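Local atomic coordinates of isoflavone reductase (Medicago sativa, PDB entry 2GAS), a protein that reduces achiral isoflavones to chiral isoflavanones with NADPH, giving the penultimate intermediate of the alfalfa phytoalexin medicarpin. Residues 283-287 against 288-292; 205-209 against 210-214. One frame throughout, in Å; residues are numbered along the deposited sequence.

Contact 1 (283-287 against 288-292)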
ATOM      1  N   LYS A 283      10.125 -17.477  -1.510  1.00 21.17           N
ATOM      2  CA  LYS A 283       9.265 -16.641  -0.681  1.00 22.22           C
ATOM      3  C   LYS A 283       8.690 -15.406  -1.355  1.00 20.84           C
ATOM      4  O   LYS A 283       7.775 -14.782  -0.817  1.00 19.70           O
ATOM      5  CB  LYS A 283      10.042 -16.200   0.564  1.00 25.91           C
ATOM      6  CG  LYS A 283      10.419 -17.346   1.491  1.00 30.85           C
ATOM      7  CD  LYS A 283      11.488 -16.956   2.509  1.00 35.96           C
ATOM      8  CE  LYS A 283      11.083 -15.770   3.379  1.00 38.89           C
ATOM      9  NZ  LYS A 283      11.236 -14.471   2.666  1.00 42.30           N
ATOM     10  N   ASP A 284       9.207 -15.063  -2.532  1.00 19.55           N
ATOM     11  CA  ASP A 284       8.768 -13.856  -3.225  1.00 19.55           C
ATOM     12  C   ASP A 284       8.298 -14.054  -4.659  1.00 18.26           C
ATOM     13  O   ASP A 284       8.716 -14.982  -5.345  1.00 18.80           O
ATOM     14  CB  ASP A 284       9.911 -12.831  -3.264  1.00 19.05           C
ATOM     15  CG  ASP A 284      10.530 -12.566  -1.899  1.00 19.74           C
ATOM     16  OD1 ASP A 284       9.820 -12.073  -0.998  1.00 21.60           O
ATOM     17  OD2 ASP A 284      11.742 -12.838  -1.736  1.00 22.70           O
ATOM     18  N   ILE A 285       7.435 -13.141  -5.093  1.00 17.37           N
ATOM     19  CA  ILE A 285       6.904 -13.110  -6.449  1.00 17.95           C
ATOM     20  C   ILE A 285       7.130 -11.675  -6.932  1.00 18.56           C
ATOM     21  O   ILE A 285       6.867 -10.730  -6.191  1.00 18.12           O
ATOM     22  CB  ILE A 285       5.384 -13.411  -6.476  1.00 18.50           C
ATOM     23  CG1 ILE A 285       5.125 -14.878  -6.121  1.00 20.89           C
ATOM     24  CG2 ILE A 285       4.812 -13.077  -7.845  1.00 21.36           C
ATOM     25  CD1 ILE A 285       5.759 -15.866  -7.066  1.00 23.78           C
ATOM     26  N   GLU A 286       7.643 -11.509  -8.149  1.00 18.23           N
ATOM     27  CA  GLU A 286       7.871 -10.178  -8.714  1.00 18.14           C
ATOM     28  C   GLU A 286       6.664  -9.894  -9.614  1.00 20.04           C
ATOM     29  O   GLU A 286       6.497 -10.526 -10.660  1.00 19.37           O
ATOM     30  CB  GLU A 286       9.163 -10.172  -9.539  1.00 19.27           C
ATOM     31  CG  GLU A 286       9.622  -8.793  -9.994  1.00 17.62           C
ATOM     32  CD  GLU A 286      10.189  -7.972  -8.857  1.00 20.81           C
ATOM     33  OE1 GLU A 286       9.624  -6.900  -8.544  1.00 21.65           O
ATOM     34  OE2 GLU A 286      11.206  -8.401  -8.272  1.00 23.59           O
ATOM     35  N   ALA A 287       5.821  -8.953  -9.210  1.00 18.09           N
ATOM     36  CA  ALA A 287       4.617  -8.648  -9.980  1.00 18.93           C
ATOM     37  C   ALA A 287       4.843  -8.384 -11.466  1.00 19.22           C
ATOM     38  O   ALA A 287       4.083  -8.872 -12.296  1.00 19.75           O
ATOM     39  CB  ALA A 287       3.884  -7.478  -9.357  1.00 17.83           C
ATOM     40  N   SER A 288       5.875  -7.619 -11.807  1.00 20.69           N
ATOM     41  CA  SER A 288       6.134  -7.320 -13.212  1.00 22.89           C
ATOM     42  C   SER A 288       6.451  -8.579 -14.026  1.00 24.50           C
ATOM     43  O   SER A 288       6.233  -8.608 -15.238  1.00 26.30           O
ATOM     44  CB  SER A 288       7.284  -6.310 -13.337  1.00 23.69           C
ATOM     45  OG  SER A 288       8.480  -6.822 -12.782  1.00 27.81           O
ATOM     46  N   GLU A 289       6.957  -9.616 -13.366  1.00 24.34           N
ATOM     47  CA  GLU A 289       7.300 -10.866 -14.046  1.00 25.16           C
ATOM     48  C   GLU A 289       6.127 -11.837 -14.087  1.00 24.81           C
ATOM     49  O   GLU A 289       5.931 -12.556 -15.071  1.00 22.34           O
ATOM     50  CB  GLU A 289       8.479 -11.546 -13.346  1.00 28.13           C
ATOM     51  CG  GLU A 289       9.753 -10.723 -13.308  1.00 34.60           C
ATOM     52  CD  GLU A 289      10.312 -10.453 -14.693  1.00 38.64           C
ATOM     53  OE1 GLU A 289      10.589 -11.429 -15.423  1.00 41.68           O
ATOM     54  OE2 GLU A 289      10.476  -9.266 -15.047  1.00 41.42           O
ATOM     55  N   ALA A 290       5.346 -11.858 -13.011  1.00 22.02           N
ATOM     56  CA  ALA A 290       4.205 -12.756 -12.922  1.00 20.37           C
ATOM     57  C   ALA A 290       2.989 -12.259 -13.684  1.00 19.45           C
ATOM     58  O   ALA A 290       2.222 -13.056 -14.230  1.00 20.84           O
ATOM     59  CB  ALA A 290       3.832 -12.976 -11.457  1.00 19.82           C
ATOM     60  N   TYR A 291       2.813 -10.943 -13.722  1.00 18.19           N
ATOM     61  CA  TYR A 291       1.657 -10.353 -14.384  1.00 18.62           C
ATOM     62  C   TYR A 291       2.062  -9.269 -15.384  1.00 17.99           C
ATOM     63  O   TYR A 291       1.615  -8.123 -15.280  1.00 17.12           O
ATOM     64  CB  TYR A 291       0.730  -9.753 -13.325  1.00 18.39           C
ATOM     65  CG  TYR A 291       0.614 -10.599 -12.073  1.00 18.78           C
ATOM     66  CD1 TYR A 291       0.103 -11.897 -12.131  1.00 19.43           C
ATOM     67  CD2 TYR A 291       1.031 -10.110 -10.833  1.00 18.29           C
ATOM     68  CE1 TYR A 291       0.007 -12.689 -10.991  1.00 19.01           C
ATOM     69  CE2 TYR A 291       0.938 -10.899  -9.677  1.00 18.47           C
ATOM     70  CZ  TYR A 291       0.426 -12.187  -9.770  1.00 19.35           C
ATOM     71  OH  TYR A 291       0.331 -12.986  -8.654  1.00 19.57           O
ATOM     72  N   PRO A 292       2.887  -9.624 -16.384  1.00 19.56           N
ATOM     73  CA  PRO A 292       3.342  -8.659 -17.395  1.00 20.08           C
ATOM     74  C   PRO A 292       2.233  -8.053 -18.255  1.00 20.29           C
ATOM     75  O   PRO A 292       2.424  -7.013 -18.885  1.00 21.02           O
ATOM     76  CB  PRO A 292       4.333  -9.475 -18.218  1.00 19.77           C
ATOM     77  CG  PRO A 292       3.734 -10.848 -18.176  1.00 21.29           C
ATOM     78  CD  PRO A 292       3.354 -10.982 -16.713  1.00 21.48           C
TER
HETATM   79  O   HOH W   1       7.576  -5.948  -9.977  1.00 19.21           O

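Contact 2 (205-209 against 210-214)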
ATOM      1  N   PRO A 205      -2.993 -18.684  -7.563  1.00 21.84           N
ATOM      2  CA  PRO A 205      -2.601 -19.694  -6.577  1.00 22.18           C
ATOM      3  C   PRO A 205      -1.116 -19.681  -6.232  1.00 21.41           C
ATOM      4  O   PRO A 205      -0.721 -20.130  -5.157  1.00 22.64           O
ATOM      5  CB  PRO A 205      -3.034 -21.006  -7.235  1.00 24.06           C
ATOM      6  CG  PRO A 205      -2.889 -20.711  -8.692  1.00 26.25           C
ATOM      7  CD  PRO A 205      -3.473 -19.319  -8.805  1.00 22.74           C
ATOM      8  N   ASN A 206      -0.298 -19.151  -7.137  1.00 20.95           N
ATOM      9  CA  ASN A 206       1.142 -19.105  -6.921  1.00 20.65           C
ATOM     10  C   ASN A 206       1.608 -18.140  -5.836  1.00 20.48           C
ATOM     11  O   ASN A 206       2.769 -18.188  -5.432  1.00 20.27           O
ATOM     12  CB  ASN A 206       1.867 -18.774  -8.229  1.00 22.45           C
ATOM     13  CG  ASN A 206       1.708 -19.865  -9.277  1.00 24.18           C
ATOM     14  OD1 ASN A 206       1.749 -21.054  -8.959  1.00 29.28           O
ATOM     15  ND2 ASN A 206       1.548 -19.463 -10.532  1.00 24.64           N
ATOM     16  N   THR A 207       0.720 -17.270  -5.358  1.00 19.00           N
ATOM     17  CA  THR A 207       1.109 -16.317  -4.322  1.00 18.03           C
ATOM     18  C   THR A 207       0.893 -16.853  -2.913  1.00 17.85           C
ATOM     19  O   THR A 207       1.035 -16.114  -1.941  1.00 18.86           O
ATOM     20  CB  THR A 207       0.339 -14.982  -4.445  1.00 19.05           C
ATOM     21  OG1 THR A 207      -1.056 -15.216  -4.234  1.00 20.24           O
ATOM     22  CG2 THR A 207       0.554 -14.361  -5.815  1.00 20.11           C
ATOM     23  N   LEU A 208       0.561 -18.137  -2.801  1.00 18.80           N
ATOM     24  CA  LEU A 208       0.347 -18.758  -1.495  1.00 19.04           C
ATOM     25  C   LEU A 208       1.581 -18.628  -0.607  1.00 18.11           C
ATOM     26  O   LEU A 208       2.669 -19.086  -0.971  1.00 18.08           O
ATOM     27  CB  LEU A 208       0.017 -20.243  -1.653  1.00 21.38           C
ATOM     28  CG  LEU A 208      -0.058 -20.996  -0.318  1.00 26.24           C
ATOM     29  CD1 LEU A 208      -1.289 -20.538   0.451  1.00 26.81           C
ATOM     30  CD2 LEU A 208      -0.102 -22.489  -0.562  1.00 30.42           C
ATOM     31  N   ASN A 209       1.401 -18.015   0.560  1.00 17.48           N
ATOM     32  CA  ASN A 209       2.485 -17.819   1.523  1.00 17.48           C
ATOM     33  C   ASN A 209       3.700 -17.157   0.882  1.00 17.63           C
ATOM     34  O   ASN A 209       4.846 -17.537   1.138  1.00 19.65           O
ATOM     35  CB  ASN A 209       2.885 -19.161   2.158  1.00 18.88           C
ATOM     36  CG  ASN A 209       1.810 -19.717   3.084  1.00 20.20           C
ATOM     37  OD1 ASN A 209       1.977 -20.787   3.677  1.00 24.21           O
ATOM     38  ND2 ASN A 209       0.709 -18.997   3.215  1.00 18.37           N
ATOM     39  N   LYS A 210       3.432 -16.163   0.041  1.00 18.35           N
ATOM     40  CA  LYS A 210       4.476 -15.418  -0.655  1.00 18.98           C
ATOM     41  C   LYS A 210       4.265 -13.916  -0.494  1.00 16.31           C
ATOM     42  O   LYS A 210       3.152 -13.457  -0.216  1.00 15.90           O
ATOM     43  CB  LYS A 210       4.442 -15.728  -2.155  1.00 19.85           C
ATOM     44  CG  LYS A 210       4.809 -17.150  -2.560  1.00 23.98           C
ATOM     45  CD  LYS A 210       6.301 -17.289  -2.785  1.00 27.09           C
ATOM     46  CE  LYS A 210       6.625 -18.516  -3.623  1.00 27.43           C
ATOM     47  NZ  LYS A 210       6.106 -19.762  -2.999  1.00 27.47           N
ATOM     48  N   ALA A 211       5.345 -13.165  -0.668  1.00 16.19           N
ATOM     49  CA  ALA A 211       5.284 -11.713  -0.633  1.00 15.97           C
ATOM     50  C   ALA A 211       5.311 -11.341  -2.116  1.00 14.62           C
ATOM     51  O   ALA A 211       6.145 -11.853  -2.869  1.00 16.64           O
ATOM     52  CB  ALA A 211       6.506 -11.135   0.075  1.00 15.30           C
ATOM     53  N   VAL A 212       4.385 -10.489  -2.543  1.00 15.23           N
ATOM     54  CA  VAL A 212       4.323 -10.050  -3.942  1.00 15.84           C
ATOM     55  C   VAL A 212       4.879  -8.632  -3.978  1.00 16.34           C
ATOM     56  O   VAL A 212       4.393  -7.747  -3.274  1.00 16.07           O
ATOM     57  CB  VAL A 212       2.872 -10.070  -4.472  1.00 15.04           C
ATOM     58  CG1 VAL A 212       2.812  -9.508  -5.889  1.00 17.02           C
ATOM     59  CG2 VAL A 212       2.348 -11.492  -4.462  1.00 16.49           C
ATOM     60  N   HIS A 213       5.902  -8.423  -4.801  1.00 15.84           N
ATOM     61  CA  HIS A 213       6.565  -7.128  -4.895  1.00 16.70           C
ATOM     62  C   HIS A 213       6.239  -6.375  -6.167  1.00 16.39           C
ATOM     63  O   HIS A 213       6.337  -6.925  -7.264  1.00 16.75           O
ATOM     64  CB  HIS A 213       8.074  -7.341  -4.818  1.00 17.63           C
ATOM     65  CG  HIS A 213       8.491  -8.198  -3.668  1.00 17.79           C
ATOM     66  ND1 HIS A 213       8.830  -7.677  -2.437  1.00 16.08           N
ATOM     67  CD2 HIS A 213       8.545  -9.544  -3.536  1.00 17.34           C
ATOM     68  CE1 HIS A 213       9.071  -8.667  -1.596  1.00 16.30           C
ATOM     69  NE2 HIS A 213       8.905  -9.810  -2.237  1.00 18.02           N
ATOM     70  N   ILE A 214       5.863  -5.110  -6.014  1.00 16.16           N
ATOM     71  CA  ILE A 214       5.547  -4.283  -7.168  1.00 17.46           C
ATOM     72  C   ILE A 214       6.699  -3.316  -7.439  1.00 17.52           C
ATOM     73  O   ILE A 214       6.884  -2.336  -6.721  1.00 19.59           O
ATOM     74  CB  ILE A 214       4.258  -3.449  -6.943  1.00 18.22           C
ATOM     75  CG1 ILE A 214       3.124  -4.340  -6.427  1.00 21.49           C
ATOM     76  CG2 ILE A 214       3.855  -2.756  -8.246  1.00 18.83           C
ATOM     77  CD1 ILE A 214       2.621  -5.342  -7.416  1.00 29.25           C
TER
HETATM   78  O   HOH W   2       3.347 -20.638  -2.965  1.00 39.47           O
HETATM   79  O   HOH W   3       5.937 -19.652  -0.135  1.00 43.88           O

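Contact 1 (283-287 against 288-292)
The carbonyl oxygen of E286 is gripped by two backbone amides of the short helix that follows it. A290 N lies 2.9 Å from E286 O and almost in line with the C=O, whereas E289 N approaches the same oxygen from above the carbonyl plane. One residue on, Y291 N donates to A287 O at 2.8 Å, tilted about 21° from the plane of the A287 carbonyl, and this bond spans the end of the helix, where Y291 leaves helical geometry.

E286 occupies the N-cap position. Its carboxylate oxygen OE1 accepts from a water at 2.7 Å, and the same water takes the amide of S288, so the carboxylate serves the helix start through solvent; OE2 forms a salt bridge with R215. With CG anti to the backbone N (chi1 -171°), E286 CG rests against E289 CG at 3.8 Å, and the bend at chi2 turns the carboxylate to the water and R215. On another side, I285 CG2 meets A290 CB at 3.7 Å. A290 CB in turn sits over the centre of the Y291 ring, where a small methyl suits the space above a flat face. The ring's CD2 also reaches A287 CB, while its OH bonds to D204. Strand 284-286, outermost in the parallel sheet with 148-151 and 210-213, thus passes straight into helix 287-290, a strand-to-helix junction of this NmrA-type reductase.

Contact 2 (205-209 against 210-214)
K210 and T207 close a type II beta turn, T207 to K210, that leads from the 3-10 segment 205-207 into strand 210-213. The closing bond, K210 N to T207 O, is weak: 3.1 Å long and bent to 134° at the hydrogen. T207 O also accepts from T148 OG1, so two donors share it.

The tightly packed side is apolar. T207 CG2 touches V212 CG2 at 3.6 Å, the two branched side chains crossing at a slant. T207 has OG1 between its backbone N and carbonyl carbon (chi1 64°), a setting that swings the methyl toward valine and leaves the hydroxyl to K107, A201 and D204. Threonine suits this place because its two branches serve opposite chemistries, and valine because a beta-branched residue fits a strand; V212 is also packed against I285 of one neighbouring strand and L150 of the other.

The wet side belongs to K210. Its chain bends at chi2 (-89°) and again at chi4, folding back over the turn, with CG only 3.3 Å from L208 O. The ammonium reaches the turn's carbonyls through solvent: one water receives a bond from K210 NZ and donates to L208 O, and a second does the same for N209 O. The L208 C=O is directed towards K210 NZ, whereas the water on N209 O lies off to the side of its C=O. Lysine suits the place, since its ammonium can donate to both waters and would probably be favoured beside two carbonyl oxygens. Were K210 replaced by an alanine, the two waters would probably lose the ammonium that bridges them, and the carbonyls of L208 and N209 their link to it. On the first bridge, the water stands 2.9 Å from K210 NZ and 2.6 Å from L208 O.

Contact 2 comes first along the chain and delivers strand 210-213; contact 1 follows with strand 284-286, its parallel neighbour in the three-stranded sheet completed by 148-151. Their centres are about 8 Å apart. Two probable hydrogen bonds join them directly: the H213 side chain meets the strand, NE2 to D284 OD1 at 2.7 Å, and its carbonyl meets the start of the helix, H213 O to A287 N at 2.9 Å. Y291 OH also lies 3.2 Å from T207 CG2. As for the cofactor, R137, which by similarity binds NADP(+), has its side chain about 9 Å from that of V212 and about 12 Å from that of I285.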